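Local coordinates for protein peptide methionine sulfoxide reductase MsrA (Corynebacterium diphtheriae, PDB 4D7L) that reduces the S-epimer of methionine sulfoxide, free or in oxidised proteins, back to methionine, and so probably acts in protein repair, at residues V44-R58 / Y207-K220. Sequence-based numbering, arbitrary orientation.
Sequences VLPNPQPHAVLGTLR and YYMAEDEHQQYLHK
The side-chain amide of Gln-216 lies flat over the imidazole of His-51, the two planes 24° apart. Its CG sits 3.7 Å from the centroid of the His-51 ring, a CH-pi contact, and its NE2 comes 3.3 Å from CD2 of the same ring. A bend at chi2 (91°) turns the amide over the ring. OE1 of Gln-216 then accepts a nearly straight bond from Ala-52 N at 2.8 Å, with the donor above the carbonyl plane. Water 2 also donates to this OE1. The opposite face of the imidazole is covered by Leu-54 CG. ND1 of His-51 receives the backbone N-H groups of Val-53 and Leu-54, and NE2 bonds to Thr-89 OG1, so both ring nitrogens are used and the ring's rotation is fixed.

A second close patch surrounds Met-209. Its methyl CE meets Pro-48 CB at 3.7 Å and Leu-45 CD2 at 3.8 Å. Its sulfur lies at the edge of the Arg-58 guanidinium and takes a weak bond from NH2 at 3.3 Å; the stronger partner of this arginine is Glu-118. Leu-45 CD2 also reaches Ala-210 O and Gln-215 CG.

At the exposed rim Val-53 CG2 makes a small CH-pi contact over one face of His-219. Elsewhere the fit is looser and waters span the gap. Water 3 links Gln-49 N to Asp-212 OD1 between the two patches; at the far end, beyond Met-209, water 1 joins Leu-45 N to Met-209 O.

The loop 44-58 thus lies along the edge strand 208-209 of the central sheet and the turn leading into helix 217-220. One ordinary and one weak direct hydrogen bond, apolar contacts and bridging waters imply a partly hydrated seam.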
ATOM      1  N   VAL A  44       7.723  -6.054  14.275  1.00 18.65           N
ATOM      2  CA  VAL A  44       7.287  -4.980  15.133  1.00 20.39           C
ATOM      3  C   VAL A  44       5.929  -5.321  15.754  1.00 23.54           C
ATOM      4  O   VAL A  44       5.651  -5.002  16.919  1.00 23.54           O
ATOM      5  CB  VAL A  44       7.194  -3.677  14.302  1.00 26.56           C
ATOM      6  CG1 VAL A  44       6.354  -2.646  14.998  1.00 28.02           C
ATOM      7  CG2 VAL A  44       8.606  -3.135  13.990  1.00 22.50           C
ATOM      8  N   LEU A  45       5.118  -6.055  14.999  1.00 18.71           N
ATOM      9  CA  LEU A  45       3.810  -6.503  15.475  1.00 17.25           C
ATOM     10  C   LEU A  45       3.732  -8.031  15.327  1.00 21.23           C
ATOM     11  O   LEU A  45       3.154  -8.538  14.365  1.00 21.35           O
ATOM     12  CB  LEU A  45       2.701  -5.808  14.660  1.00 20.10           C
ATOM     13  CG  LEU A  45       1.231  -6.171  14.924  1.00 23.77           C
ATOM     14  CD1 LEU A  45       0.926  -6.029  16.380  1.00 20.79           C
ATOM     15  CD2 LEU A  45       0.268  -5.302  14.067  1.00 17.37           C
ATOM     16  N   PRO A  46       4.316  -8.772  16.270  1.00 18.70           N
ATOM     17  CA  PRO A  46       4.392 -10.220  16.056  1.00 23.22           C
ATOM     18  C   PRO A  46       3.035 -10.925  16.165  1.00 31.53           C
ATOM     19  O   PRO A  46       2.846 -11.961  15.528  1.00 38.75           O
ATOM     20  CB  PRO A  46       5.321 -10.684  17.177  1.00 26.41           C
ATOM     21  CG  PRO A  46       5.166  -9.649  18.249  1.00 24.98           C
ATOM     22  CD  PRO A  46       4.979  -8.351  17.510  1.00 21.12           C
ATOM     23  N   ASN A  47       2.106 -10.343  16.915  0.84 20.81           N
ATOM     24  CA  ASN A  47       0.810 -10.963  17.142  0.84 25.78           C
ATOM     25  C   ASN A  47      -0.362 -10.018  16.849  0.84 19.58           C
ATOM     26  O   ASN A  47      -0.966  -9.480  17.754  0.84 22.97           O
ATOM     27  CB  ASN A  47       0.757 -11.501  18.566  0.84 32.84           C
ATOM     28  CG  ASN A  47       1.749 -12.646  18.773  0.84 46.62           C
ATOM     29  OD1 ASN A  47       1.867 -13.533  17.926  0.84 47.28           O
ATOM     30  ND2 ASN A  47       2.500 -12.598  19.866  0.84 51.01           N
ATOM     31  N   PRO A  48      -0.637  -9.781  15.564  1.00 25.55           N
ATOM     32  CA  PRO A  48      -1.709  -8.870  15.142  1.00 29.74           C
ATOM     33  C   PRO A  48      -3.067  -9.333  15.668  1.00 24.77           C
ATOM     34  O   PRO A  48      -3.301 -10.531  15.804  1.00 23.92           O
ATOM     35  CB  PRO A  48      -1.668  -8.952  13.618  1.00 30.60           C
ATOM     36  CG  PRO A  48      -1.033 -10.286  13.337  1.00 31.43           C
ATOM     37  CD  PRO A  48      -0.038 -10.497  14.424  1.00 26.79           C
ATOM     38  N   GLN A  49      -3.939  -8.390  15.986  1.00 27.06           N
ATOM     39  CA  GLN A  49      -5.272  -8.718  16.462  1.00 24.08           C
ATOM     40  C   GLN A  49      -6.182  -8.849  15.252  1.00 19.51           C
ATOM     41  O   GLN A  49      -5.868  -8.324  14.187  1.00 21.56           O
ATOM     42  CB  GLN A  49      -5.787  -7.637  17.417  1.00 36.03           C
ATOM     43  CG  GLN A  49      -4.947  -7.493  18.661  1.00 49.78           C
ATOM     44  CD  GLN A  49      -4.916  -8.783  19.468  1.00 60.45           C
ATOM     45  OE1 GLN A  49      -5.948  -9.253  19.959  1.00 58.22           O
ATOM     46  NE2 GLN A  49      -3.730  -9.380  19.583  1.00 63.99           N
ATOM     47  N   PRO A  50      -7.304  -9.561  15.403  1.00 19.39           N
ATOM     48  CA  PRO A  50      -8.280  -9.665  14.318  1.00 24.96           C
ATOM     49  C   PRO A  50      -8.690  -8.300  13.803  1.00 23.68           C
ATOM     50  O   PRO A  50      -8.768  -7.351  14.590  1.00 24.12           O
ATOM     51  CB  PRO A  50      -9.465 -10.371  14.978  1.00 22.90           C
ATOM     52  CG  PRO A  50      -8.853 -11.187  16.061  1.00 29.66           C
ATOM     53  CD  PRO A  50      -7.699 -10.363  16.578  1.00 23.56           C
ATOM     54  N   HIS A  51      -8.899  -8.215  12.495  1.00 19.55           N
ATOM     55  CA  HIS A  51      -9.295  -6.988  11.805  1.00 19.01           C
ATOM     56  C   HIS A  51     -10.471  -6.321  12.539  1.00 17.35           C
ATOM     57  O   HIS A  51     -11.474  -6.973  12.834  1.00 19.66           O
ATOM     58  CB  HIS A  51      -9.694  -7.329  10.369  1.00 15.94           C
ATOM     59  CG  HIS A  51      -9.719  -6.161   9.428  1.00 19.21           C
ATOM     60  ND1 HIS A  51     -10.796  -5.302   9.339  1.00 19.20           N
ATOM     61  CD2 HIS A  51      -8.843  -5.772   8.472  1.00 15.14           C
ATOM     62  CE1 HIS A  51     -10.561  -4.405   8.395  1.00 18.68           C
ATOM     63  NE2 HIS A  51      -9.376  -4.661   7.862  1.00 21.75           N
ATOM     64  N   ALA A  52     -10.344  -5.026  12.816  1.00 21.33           N
ATOM     65  CA  ALA A  52     -11.327  -4.302  13.622  1.00 21.78           C
ATOM     66  C   ALA A  52     -12.708  -4.248  12.973  1.00 23.92           C
ATOM     67  O   ALA A  52     -13.722  -4.068  13.657  1.00 19.54           O
ATOM     68  CB  ALA A  52     -10.822  -2.884  13.920  1.00 20.45           C
ATOM     69  N   VAL A  53     -12.762  -4.382  11.651  1.00 17.26           N
ATOM     70  CA  VAL A  53     -14.067  -4.358  10.966  1.00 16.85           C
ATOM     71  C   VAL A  53     -14.473  -5.755  10.484  1.00 17.25           C
ATOM     72  O   VAL A  53     -15.610  -6.201  10.646  1.00 18.96           O
ATOM     73  CB  VAL A  53     -14.019  -3.388   9.757  1.00 21.75           C
ATOM     74  CG1 VAL A  53     -15.397  -3.307   9.086  1.00 25.04           C
ATOM     75  CG2 VAL A  53     -13.585  -1.989  10.237  1.00 19.96           C
ATOM     76  N   LEU A  54     -13.519  -6.438   9.868  1.00 19.16           N
ATOM     77  CA  LEU A  54     -13.797  -7.712   9.208  1.00 18.68           C
ATOM     78  C   LEU A  54     -13.702  -8.911  10.164  1.00 26.11           C
ATOM     79  O   LEU A  54     -14.258  -9.977   9.896  1.00 25.41           O
ATOM     80  CB  LEU A  54     -12.835  -7.894   8.027  1.00 18.70           C
ATOM     81  CG  LEU A  54     -12.876  -6.847   6.913  1.00 26.05           C
ATOM     82  CD1 LEU A  54     -11.847  -7.149   5.804  1.00 22.05           C
ATOM     83  CD2 LEU A  54     -14.275  -6.753   6.319  1.00 32.85           C
ATOM     84  N   GLY A  55     -12.992  -8.732  11.273  1.00 20.56           N
ATOM     85  CA  GLY A  55     -12.909  -9.759  12.303  1.00 19.78           C
ATOM     86  C   GLY A  55     -11.981 -10.914  11.943  1.00 23.09           C
ATOM     87  O   GLY A  55     -11.979 -11.951  12.611  1.00 23.73           O
ATOM     88  N   THR A  56     -11.164 -10.724  10.910  1.00 19.99           N
ATOM     89  CA  THR A  56     -10.358 -11.825  10.372  1.00 21.89           C
ATOM     90  C   THR A  56      -8.860 -11.680  10.642  1.00 24.29           C
ATOM     91  O   THR A  56      -8.393 -10.613  11.066  1.00 18.48           O
ATOM     92  CB  THR A  56     -10.576 -11.945   8.846  1.00 18.93           C
ATOM     93  OG1 THR A  56     -10.392 -10.657   8.247  1.00 20.77           O
ATOM     94  CG2 THR A  56     -12.005 -12.426   8.557  1.00 22.78           C
ATOM     95  N   LEU A  57      -8.108 -12.756  10.395  1.00 25.98           N
ATOM     96  CA  LEU A  57      -6.640 -12.667  10.284  1.00 24.33           C
ATOM     97  C   LEU A  57      -6.218 -13.205   8.934  1.00 29.63           C
ATOM     98  O   LEU A  57      -7.039 -13.783   8.262  1.00 23.56           O
ATOM     99  CB  LEU A  57      -5.947 -13.454  11.388  1.00 25.47           C
ATOM    100  CG  LEU A  57      -6.037 -12.876  12.792  1.00 27.98           C
ATOM    101  CD1 LEU A  57      -5.609 -13.921  13.823  1.00 33.25           C
ATOM    102  CD2 LEU A  57      -5.191 -11.601  12.883  1.00 27.78           C
ATOM    103  N   ARG A  58      -4.957 -13.055   8.526  1.00 23.09           N
ATOM    104  CA  ARG A  58      -4.578 -13.527   7.187  1.00 20.83           C
ATOM    105  C   ARG A  58      -4.543 -15.054   7.166  1.00 24.89           C
ATOM    106  O   ARG A  58      -4.590 -15.698   8.211  1.00 29.02           O
ATOM    107  CB  ARG A  58      -3.217 -12.960   6.751  1.00 26.00           C
ATOM    108  CG  ARG A  58      -1.989 -13.683   7.344  1.00 27.32           C
ATOM    109  CD  ARG A  58      -0.683 -13.126   6.788  1.00 30.35           C
ATOM    110  NE  ARG A  58      -0.616 -11.663   6.887  1.00 26.18           N
ATOM    111  CZ  ARG A  58      -0.066 -11.007   7.904  1.00 27.90           C
ATOM    112  NH1 ARG A  58       0.496 -11.684   8.902  1.00 29.64           N
ATOM    113  NH2 ARG A  58      -0.056  -9.681   7.912  1.00 23.35           N
ATOM    114  N   TYR A 207       6.972  -8.302   3.224  1.00 16.43           N
ATOM    115  CA  TYR A 207       6.113  -7.235   3.718  1.00 18.29           C
ATOM    116  C   TYR A 207       6.177  -7.213   5.238  1.00 17.32           C
ATOM    117  O   TYR A 207       6.170  -8.271   5.871  1.00 18.09           O
ATOM    118  CB  TYR A 207       4.673  -7.470   3.237  1.00 15.57           C
ATOM    119  CG  TYR A 207       3.582  -6.703   3.945  1.00 19.82           C
ATOM    120  CD1 TYR A 207       3.334  -5.369   3.625  1.00 16.91           C
ATOM    121  CD2 TYR A 207       2.736  -7.339   4.877  1.00 15.09           C
ATOM    122  CE1 TYR A 207       2.301  -4.656   4.237  1.00 14.62           C
ATOM    123  CE2 TYR A 207       1.689  -6.622   5.505  1.00 15.27           C
ATOM    124  CZ  TYR A 207       1.480  -5.298   5.166  1.00 17.60           C
ATOM    125  OH  TYR A 207       0.454  -4.594   5.755  1.00 18.82           O
ATOM    126  N   TYR A 208       6.229  -6.014   5.816  1.00 14.03           N
ATOM    127  CA  TYR A 208       6.347  -5.855   7.265  1.00 18.54           C
ATOM    128  C   TYR A 208       5.157  -5.088   7.801  1.00 14.91           C
ATOM    129  O   TYR A 208       4.901  -3.974   7.354  1.00 18.65           O
ATOM    130  CB  TYR A 208       7.646  -5.099   7.623  1.00 17.52           C
ATOM    131  CG  TYR A 208       8.881  -5.770   7.086  1.00 13.76           C
ATOM    132  CD1 TYR A 208       9.374  -6.939   7.688  1.00 17.13           C
ATOM    133  CD2 TYR A 208       9.560  -5.249   5.980  1.00 17.45           C
ATOM    134  CE1 TYR A 208      10.523  -7.573   7.212  1.00 19.26           C
ATOM    135  CE2 TYR A 208      10.708  -5.889   5.491  1.00 20.60           C
ATOM    136  CZ  TYR A 208      11.180  -7.037   6.110  1.00 20.97           C
ATOM    137  OH  TYR A 208      12.327  -7.649   5.632  1.00 19.53           O
ATOM    138  N   MET A 209       4.434  -5.672   8.748  1.00 16.29           N
ATOM    139  CA  MET A 209       3.275  -4.980   9.304  1.00 17.98           C
ATOM    140  C   MET A 209       3.679  -3.786  10.131  1.00 17.69           C
ATOM    141  O   MET A 209       4.637  -3.864  10.893  1.00 18.37           O
ATOM    142  CB  MET A 209       2.436  -5.913  10.180  1.00 21.60           C
ATOM    143  CG  MET A 209       1.764  -7.052   9.469  1.00 25.49           C
ATOM    144  SD  MET A 209       0.672  -7.926  10.636  1.00 26.21           S
ATOM    145  CE  MET A 209      -0.721  -6.825  10.754  1.00 26.38           C
ATOM    146  N   ALA A 210       2.909  -2.700  10.017  1.00 16.07           N
ATOM    147  CA  ALA A 210       3.062  -1.543  10.887  1.00 18.96           C
ATOM    148  C   ALA A 210       2.538  -1.858  12.295  1.00 20.57           C
ATOM    149  O   ALA A 210       1.830  -2.846  12.483  1.00 19.29           O
ATOM    150  CB  ALA A 210       2.323  -0.336  10.290  1.00 17.85           C
ATOM    151  N   GLU A 211       2.864  -0.994  13.259  1.00 16.76           N
ATOM    152  CA  GLU A 211       2.387  -1.104  14.627  1.00 17.41           C
ATOM    153  C   GLU A 211       0.872  -1.283  14.706  1.00 19.21           C
ATOM    154  O   GLU A 211       0.143  -0.857  13.818  1.00 19.15           O
ATOM    155  CB  GLU A 211       2.778   0.162  15.423  1.00 18.63           C
ATOM    156  CG  GLU A 211       4.297   0.279  15.715  1.00 19.84           C
ATOM    157  CD  GLU A 211       5.108   0.918  14.567  1.00 26.78           C
ATOM    158  OE1 GLU A 211       4.607   1.036  13.424  1.00 21.23           O
ATOM    159  OE2 GLU A 211       6.263   1.303  14.824  1.00 25.28           O
ATOM    160  N   ASP A 212       0.406  -1.906  15.779  1.00 18.32           N
ATOM    161  CA  ASP A 212      -1.029  -2.153  15.985  1.00 17.68           C
ATOM    162  C   ASP A 212      -1.928  -0.912  15.830  1.00 18.82           C
ATOM    163  O   ASP A 212      -3.047  -0.983  15.295  1.00 17.12           O
ATOM    164  CB  ASP A 212      -1.225  -2.761  17.381  1.00 18.93           C
ATOM    165  CG  ASP A 212      -2.686  -3.066  17.691  1.00 34.02           C
ATOM    166  OD1 ASP A 212      -3.271  -3.960  17.033  1.00 38.40           O
ATOM    167  OD2 ASP A 212      -3.242  -2.406  18.592  1.00 35.08           O
ATOM    168  N   GLU A 213      -1.434   0.229  16.294  1.00 20.07           N
ATOM    169  CA  GLU A 213      -2.182   1.480  16.241  1.00 20.91           C
ATOM    170  C   GLU A 213      -2.575   1.866  14.822  1.00 21.26           C
ATOM    171  O   GLU A 213      -3.606   2.519  14.618  1.00 20.19           O
ATOM    172  CB  GLU A 213      -1.362   2.630  16.871  1.00 24.39           C
ATOM    173  CG  GLU A 213      -1.219   2.522  18.382  1.00 40.66           C
ATOM    174  CD  GLU A 213      -0.186   1.473  18.855  1.00 51.75           C
ATOM    175  OE1 GLU A 213       0.613   0.949  18.039  1.00 35.42           O
ATOM    176  OE2 GLU A 213      -0.186   1.164  20.069  1.00 61.93           O
ATOM    177  N   HIS A 214      -1.746   1.502  13.840  1.00 16.41           N
ATOM    178  CA  HIS A 214      -2.040   1.831  12.433  1.00 18.17           C
ATOM    179  C   HIS A 214      -3.099   0.931  11.792  1.00 17.60           C
ATOM    180  O   HIS A 214      -3.723   1.311  10.794  1.00 19.72           O
ATOM    181  CB  HIS A 214      -0.751   1.755  11.583  1.00 18.25           C
ATOM    182  CG  HIS A 214       0.235   2.831  11.914  1.00 19.01           C
ATOM    183  ND1 HIS A 214       0.202   4.074  11.319  1.00 15.61           N
ATOM    184  CD2 HIS A 214       1.252   2.866  12.808  1.00 17.93           C
ATOM    185  CE1 HIS A 214       1.156   4.831  11.831  1.00 19.30           C
ATOM    186  NE2 HIS A 214       1.824   4.116  12.720  1.00 18.85           N
ATOM    187  N   GLN A 215      -3.267  -0.270  12.328  1.00 16.90           N
ATOM    188  CA  GLN A 215      -4.185  -1.244  11.734  1.00 17.67           C
ATOM    189  C   GLN A 215      -5.607  -0.768  11.911  1.00 18.19           C
ATOM    190  O   GLN A 215      -6.047  -0.574  13.028  1.00 19.02           O
ATOM    191  CB  GLN A 215      -3.985  -2.625  12.374  1.00 16.93           C
ATOM    192  CG  GLN A 215      -2.514  -3.083  12.355  1.00 13.76           C
ATOM    193  CD  GLN A 215      -1.954  -3.201  10.926  1.00 17.64           C
ATOM    194  OE1 GLN A 215      -2.692  -3.519   9.996  1.00 17.95           O
ATOM    195  NE2 GLN A 215      -0.639  -2.983  10.759  1.00 17.99           N
ATOM    196  N   GLN A 216      -6.304  -0.553  10.800  1.00 18.33           N
ATOM    197  CA  GLN A 216      -7.662   0.009  10.814  1.00 13.85           C
ATOM    198  C   GLN A 216      -7.734   1.306  11.609  1.00 16.91           C
ATOM    199  O   GLN A 216      -8.702   1.562  12.323  1.00 21.22           O
ATOM    200  CB  GLN A 216      -8.667  -1.008  11.370  1.00 22.14           C
ATOM    201  CG  GLN A 216      -8.749  -2.304  10.553  1.00 18.32           C
ATOM    202  CD  GLN A 216      -7.777  -3.359  11.050  1.00 17.59           C
ATOM    203  OE1 GLN A 216      -7.856  -3.787  12.200  1.00 19.78           O
ATOM    204  NE2 GLN A 216      -6.857  -3.781  10.187  1.00 17.74           N
ATOM    205  N   TYR A 217      -6.699   2.129  11.472  1.00 17.91           N
ATOM    206  CA  TYR A 217      -6.614   3.388  12.204  1.00 18.47           C
ATOM    207  C   TYR A 217      -7.886   4.241  12.123  1.00 15.78           C
ATOM    208  O   TYR A 217      -8.367   4.766  13.133  1.00 16.85           O
ATOM    209  CB  TYR A 217      -5.424   4.207  11.676  1.00 17.53           C
ATOM    210  CG  TYR A 217      -5.292   5.554  12.336  1.00 18.70           C
ATOM    211  CD1 TYR A 217      -4.780   5.672  13.618  1.00 21.73           C
ATOM    212  CD2 TYR A 217      -5.667   6.729  11.662  1.00 22.05           C
ATOM    213  CE1 TYR A 217      -4.655   6.920  14.229  1.00 23.81           C
ATOM    214  CE2 TYR A 217      -5.545   7.978  12.267  1.00 20.46           C
ATOM    215  CZ  TYR A 217      -5.038   8.066  13.549  1.00 22.07           C
ATOM    216  OH  TYR A 217      -4.916   9.301  14.153  1.00 23.93           O
ATOM    217  N   LEU A 218      -8.415   4.390  10.917  1.00 16.24           N
ATOM    218  CA  LEU A 218      -9.547   5.283  10.721  1.00 18.20           C
ATOM    219  C   LEU A 218     -10.815   4.738  11.356  1.00 20.27           C
ATOM    220  O   LEU A 218     -11.706   5.504  11.725  1.00 21.57           O
ATOM    221  CB  LEU A 218      -9.768   5.530   9.237  1.00 20.28           C
ATOM    222  CG  LEU A 218      -8.614   6.275   8.571  1.00 19.38           C
ATOM    223  CD1 LEU A 218      -8.939   6.473   7.094  1.00 19.98           C
ATOM    224  CD2 LEU A 218      -8.339   7.622   9.278  1.00 16.85           C
ATOM    225  N   HIS A 219     -10.908   3.419  11.491  1.00 20.58           N
ATOM    226  CA  HIS A 219     -12.043   2.844  12.213  1.00 19.93           C
ATOM    227  C   HIS A 219     -11.900   3.038  13.731  1.00 22.21           C
ATOM    228  O   HIS A 219     -12.857   3.403  14.421  1.00 21.97           O
ATOM    229  CB  HIS A 219     -12.199   1.354  11.897  1.00 22.96           C
ATOM    230  CG  HIS A 219     -13.372   0.727  12.596  1.00 23.58           C
ATOM    231  ND1 HIS A 219     -14.660   0.840  12.120  1.00 25.37           N
ATOM    232  CD2 HIS A 219     -13.457   0.058  13.767  1.00 26.60           C
ATOM    233  CE1 HIS A 219     -15.488   0.231  12.954  1.00 29.04           C
ATOM    234  NE2 HIS A 219     -14.780  -0.259  13.959  1.00 26.46           N
ATOM    235  N   LYS A 220     -10.710   2.756  14.250  1.00 18.30           N
ATOM    236  CA  LYS A 220     -10.440   2.867  15.682  1.00 20.75           C
ATOM    237  C   LYS A 220     -10.499   4.306  16.161  1.00 26.32           C
ATOM    238  O   LYS A 220     -10.869   4.564  17.301  1.00 26.77           O
ATOM    239  CB  LYS A 220      -9.052   2.295  16.016  1.00 21.62           C
ATOM    240  CG  LYS A 220      -8.927   0.781  15.830  1.00 21.19           C
ATOM    241  CD  LYS A 220      -7.459   0.357  15.903  1.00 17.54           C
ATOM    242  CE  LYS A 220      -7.281  -1.146  15.749  1.00 22.38           C
ATOM    243  NZ  LYS A 220      -5.808  -1.456  15.647  1.00 17.31           N
TER
HETATM  244  O   HOH W   1       5.275  -6.308  12.211  1.00 18.06           O
HETATM  245  O   HOH W   2      -6.164  -5.001  13.890  1.00 31.08           O
HETATM  246  O   HOH W   3      -3.371  -5.726  15.005  1.00 31.50           O